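Local coordinates for protein 3'-5'-exonuclease (Saccharomyces cerevisiae, PDB 3E2V) that probably cuts double-stranded DNA as a magnesium-dependent TatD-type nuclease, with both endonuclease and 3'-to-5' exonuclease activity, at residues K13-G18 and K386-I391; K264-S269 and T295-L300; F181-K186 and F228-L233; E140-M145 and S188-K193. All blocks are in the same frame, centred on the assembly; numbering follows the deposited sequence.

All four contacts belong to the TIM-barrel architecture of this TatD-type hydrolase. Contacts 1 and 2 meet at the seam where the first strand, 14-16, and the last, 298-300, come together; their centres are 14 Å apart, and T388 OG1 of contact 1 lies 3.5 Å from L299 CD2 of contact 2. Contacts 3 and 4 form a second cluster, with centres 9 Å apart, on the outer layer around helix 174-187, where L230 O sits 3.8 Å from L190 CD1. Contact 1 is nearest the metal site: the side chain of I17 is about 9 Å from the bound magnesium ion. The other three lie away from the annotated sites.

Contact 1: K13-G18 and K386-I391; sequences KYYDIG and KTTCKI
T388 of the C-terminal helix 377-392 sets its methyl group on the ring of Y15, in the first strand, 14-16, of the TIM barrel, so the contact ties the two ends of the chain together. T388 CG2 comes down over one ring face, 3.6 Å from the centroid of the Y15 ring, in a CH-pi contact displaced toward the rim on the CG side. Y15 can receive it because CG is anti to the backbone N (chi1 -163°), which swings the ring across the helix surface. C389 makes a sulfur-aromatic contact at the ring edge: its sulfur lies in the ring plane, SG 3.9 Å from Y15 CD1. The T388 methyl also presses on I17, CG2 to CG2 3.4 Å, a tight fit that a small beta-branched residue suits. At its far end Y15 OH bonds to the carbonyl of G393, at the modelled C-terminus. Cut back to an alanine, Y15 would probably leave the T388 methyl facing a gap and the G393 carbonyl without its hydroxyl mate. At I17 the chain turns a corner, and D16 OD1 accepts from G18 N at 2.9 Å in an Asx turn. T388 OG1, bonded to T384 O within the helix, also accepts from a water 2.8 Å away, and the same water donates to Y15 O at 3.0 Å.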
# COMPACT_ATOMS: atom_id res chain seq x y z
N LYS A 13 -2.88 16.13 -11.44
CA LYS A 13 -2.66 14.69 -11.66
C LYS A 13 -2.42 14.01 -10.33
O LYS A 13 -1.55 14.44 -9.57
CB LYS A 13 -1.47 14.44 -12.60
CG LYS A 13 -1.56 15.12 -13.97
CD LYS A 13 -0.27 14.87 -14.74
CE LYS A 13 -0.10 15.86 -15.90
NZ LYS A 13 1.27 15.75 -16.50
N TYR A 14 -3.17 12.95 -10.05
CA TYR A 14 -2.98 12.16 -8.81
C TYR A 14 -2.57 10.73 -9.12
O TYR A 14 -2.96 10.16 -10.14
CB TYR A 14 -4.27 12.12 -7.98
CG TYR A 14 -4.87 13.46 -7.65
CD1 TYR A 14 -4.28 14.29 -6.68
CD2 TYR A 14 -6.05 13.88 -8.25
CE1 TYR A 14 -4.83 15.53 -6.37
CE2 TYR A 14 -6.63 15.13 -7.93
CZ TYR A 14 -6.01 15.94 -7.01
OH TYR A 14 -6.59 17.16 -6.69
N TYR A 15 -1.79 10.16 -8.20
CA TYR A 15 -1.28 8.80 -8.33
C TYR A 15 -1.54 8.14 -6.99
O TYR A 15 -0.81 8.38 -6.01
CB TYR A 15 0.21 8.86 -8.63
CG TYR A 15 0.87 7.62 -9.18
CD1 TYR A 15 1.84 7.77 -10.17
CD2 TYR A 15 0.59 6.33 -8.70
CE1 TYR A 15 2.50 6.68 -10.68
CE2 TYR A 15 1.25 5.20 -9.25
CZ TYR A 15 2.22 5.42 -10.24
OH TYR A 15 2.91 4.40 -10.82
N ASP A 16 -2.60 7.33 -6.92
CA ASP A 16 -3.00 6.71 -5.65
C ASP A 16 -2.12 5.50 -5.41
O ASP A 16 -2.24 4.51 -6.12
CB ASP A 16 -4.48 6.31 -5.72
CG ASP A 16 -5.05 5.83 -4.39
OD1 ASP A 16 -4.28 5.55 -3.42
OD2 ASP A 16 -6.30 5.73 -4.31
N ILE A 17 -1.23 5.58 -4.42
CA ILE A 17 -0.30 4.46 -4.17
C ILE A 17 -0.92 3.36 -3.31
O ILE A 17 -0.26 2.36 -3.06
CB ILE A 17 1.06 4.91 -3.55
CG1 ILE A 17 0.90 5.38 -2.10
CG2 ILE A 17 1.66 6.01 -4.42
CD1 ILE A 17 2.20 5.37 -1.29
N GLY A 18 -2.19 3.54 -2.93
CA GLY A 18 -2.83 2.61 -2.01
C GLY A 18 -4.26 2.29 -2.39
O GLY A 18 -5.20 2.66 -1.67
N LYS A 386 5.19 14.01 -9.37
CA LYS A 386 6.49 13.75 -9.97
C LYS A 386 7.27 12.76 -9.13
O LYS A 386 7.93 11.87 -9.66
CB LYS A 386 7.28 15.04 -10.15
CG LYS A 386 6.68 15.88 -11.24
CD LYS A 386 7.51 17.05 -11.57
CE LYS A 386 7.04 17.64 -12.90
NZ LYS A 386 7.96 18.75 -13.24
N THR A 387 7.19 12.91 -7.81
CA THR A 387 7.89 11.99 -6.92
C THR A 387 7.33 10.56 -7.03
O THR A 387 8.09 9.59 -7.09
CB THR A 387 7.86 12.51 -5.49
OG1 THR A 387 8.49 13.80 -5.47
CG2 THR A 387 8.65 11.60 -4.57
N THR A 388 6.00 10.44 -7.07
CA THR A 388 5.39 9.12 -7.16
C THR A 388 5.72 8.44 -8.48
O THR A 388 6.03 7.24 -8.51
CB THR A 388 3.86 9.21 -6.97
OG1 THR A 388 3.59 9.91 -5.75
CG2 THR A 388 3.26 7.82 -6.83
N CYS A 389 5.66 9.20 -9.58
CA CYS A 389 6.01 8.64 -10.89
C CYS A 389 7.44 8.12 -10.92
O CYS A 389 7.71 7.09 -11.52
CB CYS A 389 5.82 9.66 -12.00
SG CYS A 389 4.12 10.00 -12.41
N LYS A 390 8.36 8.84 -10.29
CA LYS A 390 9.76 8.40 -10.25
C LYS A 390 9.89 7.06 -9.52
O LYS A 390 10.66 6.19 -9.92
CB LYS A 390 10.67 9.47 -9.61
CG LYS A 390 10.94 10.68 -10.54
CD LYS A 390 12.09 11.57 -10.03
CE LYS A 390 11.72 12.39 -8.81
NZ LYS A 390 12.82 13.35 -8.47
N ILE A 391 9.11 6.90 -8.47
CA ILE A 391 9.21 5.68 -7.67
C ILE A 391 8.59 4.46 -8.37
O ILE A 391 9.22 3.41 -8.47
CB ILE A 391 8.55 5.86 -6.29
CG1 ILE A 391 9.32 6.92 -5.48
CG2 ILE A 391 8.51 4.54 -5.52
CD1 ILE A 391 8.59 7.36 -4.19
O HOH W 1 1.03 10.16 -4.53

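Contact 2: K264-S269 and T295-L300; sequences KLLNLS and TERLLL
The C-terminal end of helix 259-268 receives the guanidinium of R297, whose side chain crosses from the short 3-10 turn ahead of strand 298-300 to reach L266 and S269. The carbonyls of the last turn point on past the C-terminus without helical N-H partners, and a long cationic side chain suits them; the partial negative charge there probably steadies it. R297 NH2 donates to L266 O over 3.3 Å, a weak but fairly straight bond (163°), with the oxygen at the edge of the guanidinium and in its plane. The carbonyl oxygen of S269 is closer to the same nitrogen, 2.9 Å from NH2, but approaches obliquely. A bend in the arginine chain at chi3 (73°) turns the flat group so that one face lies against L266: CD2 sits over its centre, 3.7 Å from R297 CZ. In the TIM barrel this helix leads through S269 into strand 272-276, the neighbour of strand 298-300, and R297 reaches into that connection. NH2 also bonds to the carbonyl of I272, while the backbone of R297 pairs with I274 at the start of the strand pairing. A leucine in place of R297 would probably leave the L266 and I272 carbonyls without this donor and take away the flat surface on which the L266 methyl rests. L266 itself, a residue of the helix flank, leans on P294 as well, and the hydroxyl of S269 is used elsewhere, accepting from N271 N.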
# COMPACT_ATOMS: atom_id res chain seq x y z
N LYS A 264 12.40 8.51 13.36
CA LYS A 264 13.14 7.25 13.22
C LYS A 264 13.10 6.76 11.77
O LYS A 264 14.11 6.28 11.24
CB LYS A 264 12.59 6.18 14.16
CG LYS A 264 12.88 6.44 15.65
CD LYS A 264 12.09 5.51 16.55
CE LYS A 264 12.48 5.73 18.00
NZ LYS A 264 11.66 4.94 18.96
N LEU A 265 11.93 6.87 11.13
CA LEU A 265 11.81 6.41 9.75
C LEU A 265 12.61 7.30 8.80
O LEU A 265 13.33 6.79 7.93
CB LEU A 265 10.33 6.35 9.34
CG LEU A 265 9.46 5.32 10.08
CD1 LEU A 265 8.02 5.52 9.69
CD2 LEU A 265 9.90 3.91 9.75
N LEU A 266 12.50 8.62 8.96
CA LEU A 266 13.20 9.54 8.05
C LEU A 266 14.70 9.40 8.14
O LEU A 266 15.41 9.56 7.14
CB LEU A 266 12.78 10.99 8.29
CG LEU A 266 11.32 11.32 7.99
CD1 LEU A 266 10.99 12.73 8.48
CD2 LEU A 266 10.98 11.20 6.50
N ASN A 267 15.19 9.09 9.34
CA ASN A 267 16.62 8.97 9.59
C ASN A 267 17.19 7.62 9.18
O ASN A 267 18.41 7.47 9.02
CB ASN A 267 16.91 9.30 11.07
CG ASN A 267 16.78 10.78 11.37
OD1 ASN A 267 17.12 11.64 10.55
ND2 ASN A 267 16.27 11.10 12.56
N LEU A 268 16.33 6.63 8.99
CA LEU A 268 16.75 5.30 8.55
C LEU A 268 17.47 5.37 7.19
O LEU A 268 18.50 4.71 7.00
CB LEU A 268 15.54 4.36 8.51
CG LEU A 268 15.65 2.98 7.87
CD1 LEU A 268 16.62 2.10 8.68
CD2 LEU A 268 14.28 2.34 7.85
N SER A 269 16.93 6.18 6.27
CA SER A 269 17.46 6.29 4.91
C SER A 269 16.86 7.51 4.22
O SER A 269 15.69 7.79 4.41
CB SER A 269 17.08 5.06 4.10
OG SER A 269 17.30 5.27 2.71
N THR A 295 8.16 17.62 2.26
CA THR A 295 7.13 17.59 1.21
C THR A 295 7.49 16.66 0.04
O THR A 295 6.61 15.96 -0.48
CB THR A 295 6.78 19.02 0.77
OG1 THR A 295 6.26 19.72 1.90
CG2 THR A 295 5.75 19.02 -0.37
N GLU A 296 8.75 16.64 -0.36
CA GLU A 296 9.18 15.76 -1.45
C GLU A 296 9.31 14.28 -1.04
O GLU A 296 9.60 13.43 -1.89
CB GLU A 296 10.48 16.28 -2.08
CG GLU A 296 11.76 15.83 -1.39
CD GLU A 296 12.12 16.59 -0.13
OE1 GLU A 296 11.30 17.38 0.39
OE2 GLU A 296 13.27 16.40 0.35
N ARG A 297 9.09 13.99 0.24
CA ARG A 297 9.13 12.61 0.70
C ARG A 297 7.76 12.08 1.08
O ARG A 297 7.63 10.97 1.60
CB ARG A 297 10.14 12.47 1.84
CG ARG A 297 11.58 12.73 1.31
CD ARG A 297 12.59 12.77 2.40
NE ARG A 297 12.82 11.42 2.89
CZ ARG A 297 13.61 11.11 3.91
NH1 ARG A 297 14.28 12.06 4.57
NH2 ARG A 297 13.72 9.85 4.27
N LEU A 298 6.73 12.86 0.76
CA LEU A 298 5.34 12.55 1.09
C LEU A 298 4.65 12.02 -0.15
O LEU A 298 4.72 12.65 -1.22
CB LEU A 298 4.65 13.84 1.57
CG LEU A 298 3.24 13.75 2.18
CD1 LEU A 298 3.12 14.89 3.19
CD2 LEU A 298 2.13 13.81 1.13
N LEU A 299 3.98 10.88 -0.03
CA LEU A 299 3.19 10.33 -1.12
C LEU A 299 1.74 10.25 -0.71
O LEU A 299 1.44 10.06 0.47
CB LEU A 299 3.69 8.93 -1.51
CG LEU A 299 5.19 8.85 -1.80
CD1 LEU A 299 5.55 7.42 -2.11
CD2 LEU A 299 5.62 9.79 -2.95
N LEU A 300 0.83 10.42 -1.67
CA LEU A 300 -0.60 10.45 -1.36
C LEU A 300 -1.26 9.13 -1.74
O LEU A 300 -0.87 8.47 -2.72
CB LEU A 300 -1.27 11.58 -2.16
CG LEU A 300 -0.80 13.00 -1.85
CD1 LEU A 300 -1.41 14.00 -2.84
CD2 LEU A 300 -1.22 13.32 -0.43

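Contact 3: F181-K186 and F228-L233; sequences FEEQLK and FQLQKL
E183 and F228 bring their CA atoms to 7.8 Å, and K186 and L230 theirs to 8.0 Å, where the loop between strands 221-222 and 241-242 runs beside helix 174-187, one of the outer helices of the TIM barrel. Between F228 and L230 the chain passes through Q229, whose left-handed backbone turns it so that both hydrophobic residues point toward the helix, L230 being the first residue of the 3-10 turn 230-232. E183 and F228 cross at about a right angle, with carboxylate and ring planes 43° apart; E183 CD comes within 3.4 Å of F228 CD2. The glutamate is bent at chi2 (-57°), which curls its carboxylate back toward K186, one turn along the helix. There K186 NZ forms a salt bridge to E183 OE2 at 2.8 Å, on the syn side and somewhat out of the carboxylate plane, and D223 gives the lysine a second carboxylate. An extended lysine suits this place: its charged end is shared by two acids, while its aliphatic base packs on the loop, K186 CB 3.5 Å from L230 CD1. The F228 ring also meets that of F180 and touches A134 and L138 of helix 132-149. The other carboxylate oxygen is joined to the loop by one water, which donates to E183 OE1 at 2.7 Å and accepts from F228 N at 3.0 Å.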
# COMPACT_ATOMS: atom_id res chain seq x y z
N PHE A 181 8.88 -11.24 7.24
CA PHE A 181 9.25 -9.92 6.70
C PHE A 181 10.70 -9.99 6.21
O PHE A 181 11.01 -9.61 5.06
CB PHE A 181 9.06 -8.86 7.80
CG PHE A 181 9.48 -7.46 7.42
CD1 PHE A 181 9.33 -6.96 6.11
CD2 PHE A 181 9.93 -6.60 8.40
CE1 PHE A 181 9.69 -5.63 5.81
CE2 PHE A 181 10.28 -5.29 8.13
CZ PHE A 181 10.16 -4.79 6.85
N GLU A 182 11.59 -10.49 7.06
CA GLU A 182 12.99 -10.54 6.70
C GLU A 182 13.28 -11.46 5.52
O GLU A 182 14.05 -11.09 4.64
CB GLU A 182 13.85 -10.92 7.91
CG GLU A 182 15.34 -11.00 7.56
CD GLU A 182 16.23 -11.04 8.78
OE1 GLU A 182 15.79 -10.60 9.87
OE2 GLU A 182 17.37 -11.51 8.64
N GLU A 183 12.65 -12.64 5.46
CA GLU A 183 12.89 -13.53 4.32
C GLU A 183 12.40 -12.91 3.00
O GLU A 183 13.04 -13.08 1.96
CB GLU A 183 12.26 -14.93 4.53
CG GLU A 183 12.90 -15.71 5.68
CD GLU A 183 14.42 -15.90 5.50
OE1 GLU A 183 14.86 -16.38 4.41
OE2 GLU A 183 15.18 -15.56 6.44
N GLN A 184 11.28 -12.19 3.06
CA GLN A 184 10.83 -11.47 1.86
C GLN A 184 11.75 -10.33 1.47
O GLN A 184 11.96 -10.07 0.29
CB GLN A 184 9.38 -11.00 2.04
CG GLN A 184 8.38 -12.17 2.01
CD GLN A 184 6.96 -11.70 2.16
OE1 GLN A 184 6.28 -11.44 1.17
NE2 GLN A 184 6.51 -11.51 3.41
N LEU A 185 12.32 -9.65 2.46
CA LEU A 185 13.33 -8.66 2.13
C LEU A 185 14.52 -9.31 1.43
O LEU A 185 15.05 -8.76 0.48
CB LEU A 185 13.79 -7.89 3.38
CG LEU A 185 12.75 -6.93 3.97
CD1 LEU A 185 13.26 -6.43 5.29
CD2 LEU A 185 12.42 -5.77 3.00
N LYS A 186 14.90 -10.50 1.88
CA LYS A 186 16.01 -11.19 1.23
C LYS A 186 15.67 -11.53 -0.22
O LYS A 186 16.45 -11.29 -1.14
CB LYS A 186 16.38 -12.46 1.99
CG LYS A 186 17.07 -12.23 3.33
CD LYS A 186 17.26 -13.58 4.02
CE LYS A 186 17.86 -13.41 5.41
NZ LYS A 186 17.87 -14.74 6.13
N PHE A 228 16.29 -20.73 5.17
CA PHE A 228 15.26 -21.01 4.17
C PHE A 228 15.80 -21.27 2.77
O PHE A 228 15.04 -21.35 1.79
CB PHE A 228 14.16 -19.93 4.24
CG PHE A 228 13.46 -19.90 5.58
CD1 PHE A 228 12.39 -20.75 5.83
CD2 PHE A 228 13.92 -19.10 6.61
CE1 PHE A 228 11.76 -20.75 7.09
CE2 PHE A 228 13.31 -19.09 7.87
CZ PHE A 228 12.23 -19.94 8.11
N GLN A 229 17.12 -21.45 2.69
CA GLN A 229 17.78 -21.94 1.48
C GLN A 229 17.52 -21.07 0.24
O GLN A 229 17.33 -21.57 -0.87
CB GLN A 229 17.45 -23.43 1.21
CG GLN A 229 17.92 -24.40 2.30
CD GLN A 229 17.66 -25.88 1.99
OE1 GLN A 229 16.91 -26.22 1.07
NE2 GLN A 229 18.27 -26.76 2.78
N LEU A 230 17.55 -19.76 0.43
CA LEU A 230 17.28 -18.82 -0.66
C LEU A 230 18.42 -18.76 -1.65
O LEU A 230 18.23 -18.45 -2.82
CB LEU A 230 17.00 -17.43 -0.11
CG LEU A 230 15.84 -17.27 0.87
CD1 LEU A 230 15.74 -15.81 1.32
CD2 LEU A 230 14.51 -17.72 0.25
N GLN A 231 19.63 -19.04 -1.17
CA GLN A 231 20.81 -18.97 -2.03
C GLN A 231 20.88 -20.16 -3.00
O GLN A 231 21.80 -20.25 -3.82
CB GLN A 231 22.08 -18.81 -1.16
CG GLN A 231 22.10 -17.44 -0.46
CD GLN A 231 23.14 -17.33 0.64
OE1 GLN A 231 24.27 -17.81 0.51
NE2 GLN A 231 22.76 -16.68 1.73
N LYS A 232 19.89 -21.06 -2.90
CA LYS A 232 19.70 -22.17 -3.85
C LYS A 232 18.76 -21.78 -5.00
O LYS A 232 18.64 -22.51 -5.99
CB LYS A 232 19.13 -23.40 -3.13
N LEU A 233 18.10 -20.64 -4.85
CA LEU A 233 17.17 -20.15 -5.86
C LEU A 233 17.91 -19.35 -6.93
O LEU A 233 17.29 -18.82 -7.86
CB LEU A 233 16.08 -19.29 -5.21
CG LEU A 233 15.29 -19.87 -4.03
CD1 LEU A 233 14.39 -18.79 -3.45
CD2 LEU A 233 14.48 -21.10 -4.42
O HOH W 2 17.10 -17.91 4.69

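Contact 4: E140-M145 and S188-K193; sequences ELYDLM and SCLNDK
Over one face of the Y142 ring lies L190, its CD1 methyl 3.9 Å from the ring centroid, a CH-pi contact offset toward the rim. While CD1 lies over the face, L190 CB packs past the rim on the same side, 3.6 Å from Y142 CE1. N191 approaches obliquely, its amide plane 43° from that of the ring, and donates from ND2 to Y142 OH over 2.9 Å with an N-H...O angle of 155°. The hydroxyl is slightly tilted from the amide plane. With CG anti to the backbone N (chi1 -178°), the tyrosine reaches straight out from its helix, which carries the hydroxyl as far as the asparagine.

N191 has work at both ends of its amide. It is the N-cap of the short helix 192-195: CG sits in the crowded position between backbone N and carbonyl carbon, and OD1 accepts from L194 N. The amide nitrogen, besides holding Y142 OH, bonds to the side chain of N146. Asparagine suits the place because one end accepts while the other donates, and those bonds fix which way round the amide lies.

Helix 132-149, which carries Y142 and M145, lies beside helix 174-187, where both residues touch I187, while M145 reaches on to F156 and I159 of barrel strand 156-165. The segment 188-193 is the turn after helix 174-187 together with the first residues of helix 192-195, ahead of strand 199-204.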
# COMPACT_ATOMS: atom_id res chain seq x y z
N GLU A 140 8.02 -20.34 -4.21
CA GLU A 140 6.83 -20.04 -5.00
C GLU A 140 6.68 -18.52 -5.17
O GLU A 140 6.41 -18.04 -6.27
CB GLU A 140 5.60 -20.64 -4.34
CG GLU A 140 4.30 -20.32 -5.07
CD GLU A 140 3.06 -20.79 -4.33
OE1 GLU A 140 3.19 -21.58 -3.37
OE2 GLU A 140 1.94 -20.37 -4.73
N LEU A 141 6.89 -17.79 -4.08
CA LEU A 141 6.79 -16.34 -4.11
C LEU A 141 7.86 -15.68 -4.99
O LEU A 141 7.55 -14.82 -5.82
CB LEU A 141 6.85 -15.80 -2.68
CG LEU A 141 6.73 -14.29 -2.52
CD1 LEU A 141 5.40 -13.77 -3.06
CD2 LEU A 141 6.88 -13.93 -1.06
N TYR A 142 9.12 -16.10 -4.83
CA TYR A 142 10.22 -15.64 -5.68
C TYR A 142 9.93 -15.91 -7.15
O TYR A 142 10.07 -15.02 -8.01
CB TYR A 142 11.50 -16.36 -5.26
CG TYR A 142 12.76 -15.96 -6.01
CD1 TYR A 142 13.20 -14.64 -6.01
CD2 TYR A 142 13.52 -16.91 -6.67
CE1 TYR A 142 14.36 -14.25 -6.67
CE2 TYR A 142 14.69 -16.54 -7.33
CZ TYR A 142 15.10 -15.21 -7.32
OH TYR A 142 16.26 -14.82 -7.98
N ASP A 143 9.50 -17.14 -7.42
CA ASP A 143 9.18 -17.53 -8.80
C ASP A 143 8.08 -16.64 -9.40
O ASP A 143 8.19 -16.21 -10.55
CB ASP A 143 8.77 -18.99 -8.86
CG ASP A 143 9.96 -19.95 -8.73
OD1 ASP A 143 11.14 -19.51 -8.77
OD2 ASP A 143 9.69 -21.16 -8.55
N LEU A 144 7.04 -16.36 -8.62
CA LEU A 144 5.97 -15.47 -9.06
C LEU A 144 6.48 -14.07 -9.39
O LEU A 144 6.16 -13.50 -10.44
CB LEU A 144 4.88 -15.38 -8.00
CG LEU A 144 3.66 -14.52 -8.36
CD1 LEU A 144 2.96 -15.10 -9.58
CD2 LEU A 144 2.71 -14.47 -7.17
N MET A 145 7.27 -13.49 -8.49
CA MET A 145 7.87 -12.18 -8.71
C MET A 145 8.69 -12.17 -10.00
O MET A 145 8.55 -11.27 -10.81
CB MET A 145 8.73 -11.77 -7.52
CG MET A 145 7.96 -11.50 -6.24
SD MET A 145 9.10 -10.98 -4.87
CE MET A 145 7.89 -10.74 -3.53
N SER A 188 13.68 -10.04 -2.15
CA SER A 188 13.61 -8.81 -2.93
C SER A 188 15.00 -8.32 -3.37
O SER A 188 15.10 -7.37 -4.16
CB SER A 188 12.91 -7.71 -2.13
OG SER A 188 13.80 -7.09 -1.20
N CYS A 189 16.04 -8.93 -2.80
CA CYS A 189 17.45 -8.62 -3.12
C CYS A 189 18.16 -9.71 -3.93
O CYS A 189 19.35 -9.56 -4.24
CB CYS A 189 18.27 -8.39 -1.82
SG CYS A 189 17.76 -6.97 -0.84
N LEU A 190 17.45 -10.78 -4.26
CA LEU A 190 18.11 -12.00 -4.77
C LEU A 190 18.70 -11.90 -6.16
O LEU A 190 19.61 -12.67 -6.52
CB LEU A 190 17.16 -13.19 -4.73
CG LEU A 190 17.22 -14.01 -3.44
CD1 LEU A 190 16.37 -15.25 -3.60
CD2 LEU A 190 18.64 -14.40 -3.00
N ASN A 191 18.17 -10.99 -6.97
CA ASN A 191 18.71 -10.77 -8.30
C ASN A 191 18.63 -9.29 -8.66
O ASN A 191 17.96 -8.51 -7.96
CB ASN A 191 18.02 -11.69 -9.33
CG ASN A 191 16.54 -11.37 -9.52
OD1 ASN A 191 16.17 -10.23 -9.82
ND2 ASN A 191 15.69 -12.38 -9.36
N ASP A 192 19.31 -8.88 -9.73
CA ASP A 192 19.41 -7.46 -10.06
C ASP A 192 18.07 -6.79 -10.36
O ASP A 192 17.83 -5.66 -9.96
CB ASP A 192 20.39 -7.21 -11.22
CG ASP A 192 21.84 -7.47 -10.83
OD1 ASP A 192 22.16 -7.63 -9.63
OD2 ASP A 192 22.68 -7.50 -11.75
N LYS A 193 17.18 -7.51 -11.05
CA LYS A 193 15.91 -6.92 -11.46
C LYS A 193 15.04 -6.63 -10.24
O LYS A 193 14.56 -5.51 -10.08
CB LYS A 193 15.17 -7.82 -12.44
CG LYS A 193 14.02 -7.12 -13.17
CD LYS A 193 13.22 -8.08 -14.07
CE LYS A 193 13.99 -8.54 -15.31
NZ LYS A 193 13.29 -9.64 -16.05